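Local coordinates for conjugal transfer protein TRWB (Escherichia coli, PDB 1E9R), which probably couples the DNA-processing complex to the transport channel in bacterial conjugation, as a membrane-anchored, ring-forming hexameric ATPase that moves DNA, at residues I103-N106 with R111-G114; R137-E142 with L321-G326; A37-V40 with V45-P48. All blocks are in the same frame, centred on the assembly; numbering follows the deposited sequence.

Interaction 1: residues I103-N106 with R111-G114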
loop_
_atom_site.group_PDB
_atom_site.type_symbol
_atom_site.label_atom_id
_atom_site.label_comp_id
_atom_site.label_asym_id
_atom_site.label_seq_id
_atom_site.Cartn_x
_atom_site.Cartn_y
_atom_site.Cartn_z
ATOM N N ILE B 103 24.143 -26.161 31.249
ATOM C CA ILE B 103 23.111 -26.872 30.500
ATOM C C ILE B 103 23.227 -26.721 28.982
ATOM O O ILE B 103 23.716 -25.705 28.481
ATOM C CB ILE B 103 21.713 -26.360 30.903
ATOM C CG1 ILE B 103 21.563 -26.371 32.418
ATOM C CG2 ILE B 103 20.646 -27.222 30.285
ATOM C CD1 ILE B 103 21.662 -27.744 33.021
ATOM N N ILE B 104 22.771 -27.742 28.260
ATOM C CA ILE B 104 22.766 -27.728 26.801
ATOM C C ILE B 104 21.393 -28.178 26.308
ATOM O O ILE B 104 20.822 -29.147 26.813
ATOM C CB ILE B 104 23.808 -28.692 26.179
ATOM C CG1 ILE B 104 25.226 -28.227 26.491
ATOM C CG2 ILE B 104 23.621 -28.749 24.675
ATOM C CD1 ILE B 104 26.304 -29.140 25.925
ATOM N N LEU B 105 20.858 -27.450 25.337
ATOM C CA LEU B 105 19.588 -27.800 24.727
ATOM C C LEU B 105 19.857 -27.849 23.240
ATOM O O LEU B 105 20.070 -26.825 22.593
ATOM C CB LEU B 105 18.506 -26.772 25.038
ATOM C CG LEU B 105 17.829 -26.948 26.397
ATOM C CD1 LEU B 105 16.695 -25.954 26.515
ATOM C CD2 LEU B 105 17.298 -28.372 26.545
ATOM N N ASN B 106 19.880 -29.066 22.717
ATOM C CA ASN B 106 20.143 -29.331 21.315
ATOM C C ASN B 106 19.683 -30.767 21.144
ATOM O O ASN B 106 20.337 -31.683 21.642
ATOM C CB ASN B 106 21.641 -29.238 21.039
ATOM C CG ASN B 106 21.983 -29.513 19.592
ATOM O OD1 ASN B 106 21.283 -30.255 18.906
ATOM N ND2 ASN B 106 23.080 -28.929 19.121
ATOM N N ARG B 111 24.856 -34.535 24.993
ATOM C CA ARG B 111 24.803 -33.836 26.273
ATOM C C ARG B 111 23.515 -33.074 26.589
ATOM O O ARG B 111 23.327 -32.617 27.710
ATOM C CB ARG B 111 25.995 -32.873 26.361
ATOM C CG ARG B 111 27.361 -33.531 26.189
ATOM C CD ARG B 111 28.425 -32.489 25.879
ATOM N NE ARG B 111 28.211 -31.890 24.561
ATOM C CZ ARG B 111 29.002 -30.974 24.013
ATOM N NH1 ARG B 111 30.066 -30.540 24.671
ATOM N NH2 ARG B 111 28.745 -30.515 22.797
ATOM N N THR B 112 22.627 -32.937 25.617
ATOM C CA THR B 112 21.392 -32.194 25.854
ATOM C C THR B 112 20.571 -32.725 27.015
ATOM O O THR B 112 20.603 -33.912 27.318
ATOM C CB THR B 112 20.467 -32.210 24.622
ATOM O OG1 THR B 112 19.315 -31.401 24.888
ATOM C CG2 THR B 112 19.993 -33.628 24.321
ATOM N N LYS B 113 19.829 -31.839 27.668
ATOM C CA LYS B 113 18.957 -32.259 28.758
ATOM C C LYS B 113 17.683 -32.765 28.077
ATOM O O LYS B 113 17.464 -32.497 26.886
ATOM C CB LYS B 113 18.611 -31.075 29.657
ATOM C CG LYS B 113 19.812 -30.322 30.195
ATOM C CD LYS B 113 20.510 -31.074 31.307
ATOM C CE LYS B 113 19.580 -31.288 32.487
ATOM N NZ LYS B 113 20.264 -32.011 33.601
ATOM N N GLY B 114 16.855 -33.503 28.816
ATOM C CA GLY B 114 15.611 -34.009 28.254
ATOM C C GLY B 114 14.546 -32.960 28.485
ATOM O O GLY B 114 14.534 -32.349 29.553
#
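R111 lies against I104 at the start of the second segment: the I104 methyl CD1 sits over one face of the guanidinium, offset toward its rim, with R111 NE 3.6 Å from that carbon. A bend at chi3 (-67°) turns the arginine back over the isoleucine, and the same methyl also touches R111 CB. The charged end is held from outside the pair, by a salt bridge to D109 and a hydrogen bond from NH1 to the carbonyl of P430 near the C-terminus, while L94 of helix 92-97 packs on both I104 and R111. T112 follows, with OG1 anti to the backbone N (chi1 -177°), directed at the end of the strand. The N106 amide donates to T112 OG1 over 3.2 Å in an almost straight bond (173°), and the hydroxyl in turn donates a hydrogen bond to K113 O, 2.9 Å away, on a lone pair in the carbonyl plane. A valine here would probably leave the N106 amide without this acceptor and break the bridge that ties the strand end to the returning chain. Strand 103-105 is the outermost parallel strand of the large mixed sheet of this P-loop NTPase-type fold; strand 243-247 pairs with it on one side, and the 111-114 loop folds back along its other side. N106 fits that layout, its ND2 reaching T246 of the neighbouring strand. K113 adds the backbone link, K113 N to I104 O at 3.0 Å, nearly along the C=O axis; T112 CA lies 3.2 Å from the same I104 oxygen in a CA-H...O contact. The K113 chain, bent at chi2 and chi3, crosses I103 at about a right angle, its CG 3.2 Å from I103 CG2 and its CD resting near I103 CD1.

Interaction 2: residues R137-E142 with L321-G326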
loop_
_atom_site.group_PDB
_atom_site.type_symbol
_atom_site.label_atom_id
_atom_site.label_comp_id
_atom_site.label_asym_id
_atom_site.label_seq_id
_atom_site.Cartn_x
_atom_site.Cartn_y
_atom_site.Cartn_z
ATOM N N ARG B 137 3.896 -16.378 16.778
ATOM C CA ARG B 137 2.963 -15.529 16.053
ATOM C C ARG B 137 3.082 -15.686 14.548
ATOM O O ARG B 137 4.175 -15.850 14.006
ATOM C CB ARG B 137 3.190 -14.069 16.426
ATOM C CG ARG B 137 2.939 -13.761 17.873
ATOM C CD ARG B 137 1.500 -13.988 18.243
ATOM N NE ARG B 137 1.271 -13.568 19.620
ATOM C CZ ARG B 137 0.128 -13.720 20.277
ATOM N NH1 ARG B 137 -0.915 -14.289 19.683
ATOM N NH2 ARG B 137 0.030 -13.313 21.538
ATOM N N GLY B 138 1.945 -15.629 13.872
ATOM C CA GLY B 138 1.962 -15.763 12.434
ATOM C C GLY B 138 2.585 -14.558 11.758
ATOM O O GLY B 138 2.447 -13.419 12.227
ATOM N N LYS B 139 3.272 -14.809 10.648
ATOM C CA LYS B 139 3.902 -13.742 9.889
ATOM C C LYS B 139 2.856 -12.709 9.471
ATOM O O LYS B 139 3.074 -11.511 9.615
ATOM C CB LYS B 139 4.599 -14.316 8.656
ATOM C CG LYS B 139 5.304 -13.277 7.806
ATOM C CD LYS B 139 6.138 -13.929 6.726
ATOM C CE LYS B 139 6.772 -12.886 5.826
ATOM N NZ LYS B 139 7.624 -13.520 4.778
ATOM N N THR B 140 1.719 -13.179 8.965
ATOM C CA THR B 140 0.618 -12.303 8.533
ATOM C C THR B 140 -0.615 -12.467 9.428
ATOM O O THR B 140 -0.685 -13.386 10.246
ATOM C CB THR B 140 0.200 -12.612 7.084
ATOM O OG1 THR B 140 -0.403 -13.912 7.028
ATOM C CG2 THR B 140 1.414 -12.597 6.164
ATOM N N ASP B 141 -1.590 -11.578 9.272
ATOM C CA ASP B 141 -2.807 -11.640 10.076
ATOM C C ASP B 141 -3.530 -12.973 9.886
ATOM O O ASP B 141 -4.065 -13.566 10.835
ATOM C CB ASP B 141 -3.728 -10.482 9.703
ATOM C CG ASP B 141 -3.414 -9.207 10.479
ATOM O OD1 ASP B 141 -2.738 -9.261 11.537
ATOM O OD2 ASP B 141 -3.865 -8.136 10.036
ATOM N N GLU B 142 -3.536 -13.448 8.651
ATOM C CA GLU B 142 -4.181 -14.704 8.351
ATOM C C GLU B 142 -3.381 -15.855 8.954
ATOM O O GLU B 142 -3.950 -16.759 9.563
ATOM C CB GLU B 142 -4.310 -14.874 6.840
ATOM C CG GLU B 142 -5.027 -16.147 6.446
ATOM C CD GLU B 142 -5.318 -16.243 4.953
ATOM O OE1 GLU B 142 -4.372 -16.121 4.138
ATOM O OE2 GLU B 142 -6.502 -16.453 4.603
ATOM N N LEU B 321 14.042 -8.156 9.763
ATOM C CA LEU B 321 13.239 -8.084 10.982
ATOM C C LEU B 321 11.829 -7.581 10.654
ATOM O O LEU B 321 10.840 -8.003 11.271
ATOM C CB LEU B 321 13.893 -7.141 11.985
ATOM C CG LEU B 321 13.248 -7.154 13.368
ATOM C CD1 LEU B 321 13.448 -8.534 14.003
ATOM C CD2 LEU B 321 13.855 -6.038 14.230
ATOM N N ASP B 322 11.745 -6.665 9.689
ATOM C CA ASP B 322 10.456 -6.121 9.282
ATOM C C ASP B 322 9.672 -7.249 8.673
ATOM O O ASP B 322 8.465 -7.349 8.855
ATOM C CB ASP B 322 10.607 -5.011 8.235
ATOM C CG ASP B 322 11.129 -3.708 8.825
ATOM O OD1 ASP B 322 10.964 -3.496 10.044
ATOM O OD2 ASP B 322 11.690 -2.886 8.063
ATOM N N ASP B 323 10.371 -8.113 7.951
ATOM C CA ASP B 323 9.726 -9.240 7.306
ATOM C C ASP B 323 9.163 -10.251 8.306
ATOM O O ASP B 323 8.106 -10.830 8.085
ATOM C CB ASP B 323 10.711 -9.920 6.362
ATOM C CG ASP B 323 10.028 -10.536 5.175
ATOM O OD1 ASP B 323 9.281 -9.807 4.490
ATOM O OD2 ASP B 323 10.236 -11.737 4.921
ATOM N N VAL B 324 9.867 -10.456 9.412
ATOM C CA VAL B 324 9.423 -11.403 10.437
ATOM C C VAL B 324 8.311 -10.854 11.347
ATOM O O VAL B 324 7.295 -11.514 11.565
ATOM C CB VAL B 324 10.629 -11.853 11.330
ATOM C CG1 VAL B 324 10.169 -12.811 12.428
ATOM C CG2 VAL B 324 11.682 -12.510 10.466
ATOM N N TYR B 325 8.511 -9.646 11.865
ATOM C CA TYR B 325 7.562 -9.030 12.780
ATOM C C TYR B 325 6.591 -8.066 12.136
ATOM O O TYR B 325 5.548 -7.737 12.716
ATOM C CB TYR B 325 8.310 -8.279 13.884
ATOM C CG TYR B 325 8.986 -9.168 14.886
ATOM C CD1 TYR B 325 10.234 -9.734 14.619
ATOM C CD2 TYR B 325 8.362 -9.477 16.097
ATOM C CE1 TYR B 325 10.840 -10.587 15.535
ATOM C CE2 TYR B 325 8.962 -10.335 17.019
ATOM C CZ TYR B 325 10.196 -10.883 16.729
ATOM O OH TYR B 325 10.779 -11.739 17.634
ATOM N N GLY B 326 6.931 -7.607 10.940
ATOM C CA GLY B 326 6.083 -6.633 10.282
ATOM C C GLY B 326 6.724 -5.307 10.614
ATOM O O GLY B 326 7.370 -5.182 11.653
HETATM O O HOH W 1 4.577 -10.262 11.272
#
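K139 and D323 form the one direct polar link here, a salt bridge in which K139 NZ donates to D323 OD2 at 3.2 Å. The lysine carries CG anti to its backbone nitrogen (chi1 -179°) and stays extended to its end, which takes its aliphatic part past the backbone carbonyl of D323, with CE 3.3 Å from D323 O. The ammonium then meets OD2 from above the carboxylate plane, 49° out of it. Beside this pair, water 1 bridges the two backbones, donating to K139 O at 2.6 Å and to V324 O at 3.0 Å, so both carbonyls at this junction have a donor. T140 is the N-cap of helix 141-163, its OG1 accepting from the A143 amide; the G138 amide is taken by E144, which also pairs with R137. On the other side Y325 O accepts from K293. D322 reaches across the subunit boundary in a salt bridge with K328 of a neighbouring subunit. With 139 Å² buried, one ion pair and a bridging water join the loop leading into helix 141-163 to the last turn of helix 318-325, a surface contact that probably depends on charge and solvent more than on apolar packing.

Interaction 3: residues A37-V40 with V45-P48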
loop_
_atom_site.group_PDB
_atom_site.type_symbol
_atom_site.label_atom_id
_atom_site.label_comp_id
_atom_site.label_asym_id
_atom_site.label_seq_id
_atom_site.Cartn_x
_atom_site.Cartn_y
_atom_site.Cartn_z
ATOM N N ALA B 37 31.702 -0.225 40.432
ATOM C CA ALA B 37 31.330 -1.636 40.396
ATOM C C ALA B 37 31.985 -2.393 39.245
ATOM O O ALA B 37 32.575 -1.788 38.339
ATOM C CB ALA B 37 29.818 -1.768 40.303
ATOM N N LYS B 38 31.887 -3.720 39.299
ATOM C CA LYS B 38 32.451 -4.577 38.265
ATOM C C LYS B 38 31.533 -4.442 37.046
ATOM O O LYS B 38 30.310 -4.532 37.179
ATOM C CB LYS B 38 32.485 -6.021 38.761
ATOM C CG LYS B 38 33.782 -6.729 38.466
ATOM C CD LYS B 38 34.173 -6.567 37.009
ATOM C CE LYS B 38 35.485 -7.280 36.720
ATOM N NZ LYS B 38 35.390 -8.738 37.032
ATOM N N GLN B 39 32.118 -4.218 35.870
ATOM C CA GLN B 39 31.339 -4.020 34.639
ATOM C C GLN B 39 31.709 -4.951 33.482
ATOM O O GLN B 39 32.805 -5.512 33.435
ATOM C CB GLN B 39 31.505 -2.572 34.139
ATOM C CG GLN B 39 31.018 -1.467 35.071
ATOM C CD GLN B 39 31.462 -0.082 34.604
ATOM O OE1 GLN B 39 32.647 0.241 34.642
ATOM N NE2 GLN B 39 30.513 0.737 34.158
ATOM N N VAL B 40 30.782 -5.092 32.538
ATOM C CA VAL B 40 31.006 -5.903 31.342
ATOM C C VAL B 40 31.429 -4.899 30.267
ATOM O O VAL B 40 31.159 -3.703 30.403
ATOM C CB VAL B 40 29.714 -6.635 30.911
ATOM C CG1 VAL B 40 29.279 -7.598 32.020
ATOM C CG2 VAL B 40 28.609 -5.625 30.620
ATOM N N VAL B 45 34.733 -0.982 25.772
ATOM C CA VAL B 45 34.177 0.118 26.551
ATOM C C VAL B 45 33.287 -0.424 27.653
ATOM O O VAL B 45 32.379 -1.207 27.389
ATOM C CB VAL B 45 33.336 1.075 25.686
ATOM C CG1 VAL B 45 32.938 2.283 26.512
ATOM C CG2 VAL B 45 34.112 1.498 24.447
ATOM N N PRO B 46 33.547 -0.023 28.910
ATOM C CA PRO B 46 32.724 -0.506 30.022
ATOM C C PRO B 46 31.287 -0.024 29.882
ATOM O O PRO B 46 31.020 1.152 29.622
ATOM C CB PRO B 46 33.431 0.058 31.256
ATOM C CG PRO B 46 34.062 1.293 30.751
ATOM C CD PRO B 46 34.605 0.876 29.399
ATOM N N MET B 47 30.362 -0.955 30.054
ATOM C CA MET B 47 28.958 -0.657 29.921
ATOM C C MET B 47 28.356 -0.105 31.207
ATOM O O MET B 47 28.502 -0.690 32.276
ATOM C CB MET B 47 28.230 -1.927 29.478
ATOM C CG MET B 47 26.721 -1.834 29.484
ATOM S SD MET B 47 25.994 -3.154 28.503
ATOM C CE MET B 47 24.497 -2.331 27.938
ATOM N N PRO B 48 27.693 1.058 31.119
ATOM C CA PRO B 48 27.075 1.649 32.302
ATOM C C PRO B 48 26.171 0.598 32.910
ATOM O O PRO B 48 25.337 0.014 32.222
ATOM C CB PRO B 48 26.286 2.811 31.729
ATOM C CG PRO B 48 27.144 3.247 30.597
ATOM C CD PRO B 48 27.567 1.952 29.957
HETATM O O HOH W 2 28.517 -3.128 33.204
#
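V40 O receives the M47 amide in the central bond of this contact, 2.9 Å long and nearly straight at 170°. P46 CA lies 3.6 Å from the same V40 O in a CA-H...O contact. Beside this link the V40 and M47 side chains lie next to each other, pointing the same way, with V40 CG2 3.9 Å from M47 CB. Q39 works on the neighbouring carbonyl: its NE2 gives a weak, bent bond to M47 O at 3.1 Å (124°), while its OE1 rests 3.5 Å from P46 CB, so the amide end spans both residues. The extended Q39 chain (chi2 169°) carries the group that far. M47 O has a second donor in water 2, 2.6 Å away, whose oxygen in turn accepts from the V40 amide; the water thus closes a second backbone bridge next to the direct one.

One shell out, the Q39 amide is fixed by the end of helix 26-33 and the turn after it: OE1 accepts from the E35 amide and NE2 also donates to T33 O. The T33 hydroxyl is hydrogen-bonded to P46 O, so this one residue steadies both segments. The contact belongs to the small antiparallel hairpin of strands 41-42 and 45-46. V40 packs on L73 and T76 of helix 66-79, the helix that follows the probable Walker A P-loop, while V45 lies on L29, K30 and T33 of helix 26-33, so the hairpin touches both helices, with F409 of the loop after strand 404-408 against V45 and P48.

In the fold
Along the chain the three contacts come in series: interaction 3 closes first, then interaction 1, and interaction 2 opens later and joins segments 179 residues apart. All belong to the coupling-protein DNA-binding domain family region, but they do not touch one another. The centres of interactions 1 and 2 are about 30 Å apart. Those of interactions 1 and 3 are about 31 Å apart. The centres of interactions 2 and 3, which lie on opposite sides of the chain's centre, are about 36 Å apart. Interaction 1 lies at strand 103-105, an outer edge of the mixed sheet; interaction 3 packs on helix 66-79, which follows strand 56-59 of that sheet. Interaction 2, also made within one chain, lies where neighbouring subunits of the hexamer come close, whereas no other chain touches the segments of interactions 1 and 3.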